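Putative cell surface protein (Streptococcus pyogenes, PDB 4OFQ) probably acts as a surface adhesin of the antigen I/II family, with a calcium-binding C-terminal region built of beta sandwiches. Local coordinates at residues 132-135 and 136-139. Residues are numbered along the deposited sequence; the frame is centred on the assembly and turned at random.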
# COMPACT_ATOMS: atom_id res chain seq x y z
N ALA A 132 2.34 -28.62 -10.70
CA ALA A 132 2.38 -29.11 -12.08
C ALA A 132 1.40 -30.27 -12.28
O ALA A 132 1.51 -31.29 -11.59
CB ALA A 132 3.79 -29.55 -12.44
N LYS A 133 0.47 -30.11 -13.22
CA LYS A 133 -0.53 -31.14 -13.51
C LYS A 133 0.06 -32.44 -14.09
O LYS A 133 -0.47 -33.53 -13.87
CB LYS A 133 -1.58 -30.60 -14.48
CG LYS A 133 -2.37 -29.41 -13.97
CD LYS A 133 -3.36 -28.95 -15.04
CE LYS A 133 -4.10 -27.71 -14.61
NZ LYS A 133 -5.09 -27.33 -15.66
N ASP A 134 1.15 -32.30 -14.84
CA ASP A 134 1.80 -33.43 -15.51
C ASP A 134 3.29 -33.32 -15.25
O ASP A 134 4.03 -32.73 -16.05
CB ASP A 134 1.52 -33.38 -17.02
CG ASP A 134 2.00 -34.63 -17.77
OD1 ASP A 134 2.93 -35.33 -17.30
OD2 ASP A 134 1.44 -34.89 -18.85
N PRO A 135 3.74 -33.87 -14.11
CA PRO A 135 5.13 -33.76 -13.66
C PRO A 135 6.14 -34.17 -14.73
O PRO A 135 7.12 -33.45 -14.94
CB PRO A 135 5.18 -34.72 -12.48
CG PRO A 135 3.81 -34.65 -11.90
CD PRO A 135 2.88 -34.50 -13.09
N ALA A 136 5.90 -35.30 -15.40
CA ALA A 136 6.83 -35.76 -16.42
C ALA A 136 6.90 -34.78 -17.59
O ALA A 136 7.97 -34.45 -18.08
CB ALA A 136 6.45 -37.14 -16.90
N ALA A 137 5.75 -34.29 -18.05
CA ALA A 137 5.73 -33.36 -19.17
C ALA A 137 6.37 -32.02 -18.81
O ALA A 137 7.12 -31.43 -19.60
CB ALA A 137 4.30 -33.14 -19.68
N PHE A 138 6.07 -31.55 -17.61
CA PHE A 138 6.56 -30.27 -17.12
C PHE A 138 8.07 -30.33 -16.90
O PHE A 138 8.79 -29.37 -17.17
CB PHE A 138 5.82 -29.90 -15.83
CG PHE A 138 5.98 -28.47 -15.41
CD1 PHE A 138 5.19 -27.47 -15.95
CD2 PHE A 138 6.93 -28.13 -14.45
CE1 PHE A 138 5.34 -26.14 -15.54
CE2 PHE A 138 7.08 -26.81 -14.04
CZ PHE A 138 6.30 -25.83 -14.58
N TYR A 139 8.53 -31.49 -16.43
CA TYR A 139 9.95 -31.71 -16.22
C TYR A 139 10.71 -31.64 -17.55
O TYR A 139 11.74 -30.97 -17.66
CB TYR A 139 10.18 -33.08 -15.57
CG TYR A 139 11.64 -33.43 -15.50
CD1 TYR A 139 12.50 -32.72 -14.67
CD2 TYR A 139 12.17 -34.44 -16.30
CE1 TYR A 139 13.85 -33.02 -14.61
CE2 TYR A 139 13.52 -34.75 -16.25
CZ TYR A 139 14.36 -34.03 -15.41
OH TYR A 139 15.70 -34.32 -15.35
O HOH W 1 3.90 -37.40 -14.75
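Ala-132 CB sits over one face of the Phe-138 ring, a CH-pi contact with 4.2 Å from the methyl to the ring centroid, and its closest ring atom is Phe-138 CG at 3.8 Å. This is the buried side. Phe-138 CG is anti to the backbone N (chi1 -166°), which lays the ring alongside Ala-132, the last residue of strand 127-132; Phe-64, Leu-97 and Phe-47 also touch it. On the outer, solvent-facing side Asp-134 is the N-cap of helix 135-143. With chi1 at -172° its carboxylate folds over the first turn, and Asp-134 OD1 accepts a hydrogen bond from Ala-137 N at 3.1 Å, the capping bond. The N-H points well at the oxygen (163°) but arrives from above the carboxylate plane. The Ala-137 methyl, CB, is close against Asp-134 CG at 3.3 Å, so even this exposed end is locally snug. Pro-135 opens the helix. The i to i+4 helical hydrogen bonds begin with Phe-138 N to Asp-134 O and Tyr-139 N to Pro-135 O, both 2.8 Å. Here a water oxygen accepts from Ala-136 N at 3.0 Å and the water gives only a weak bond to Asp-134 OD1. Tyr-139, by contrast, is buried against Phe-64 and Phe-175, its OH hydrogen-bonded to Ala-55 N.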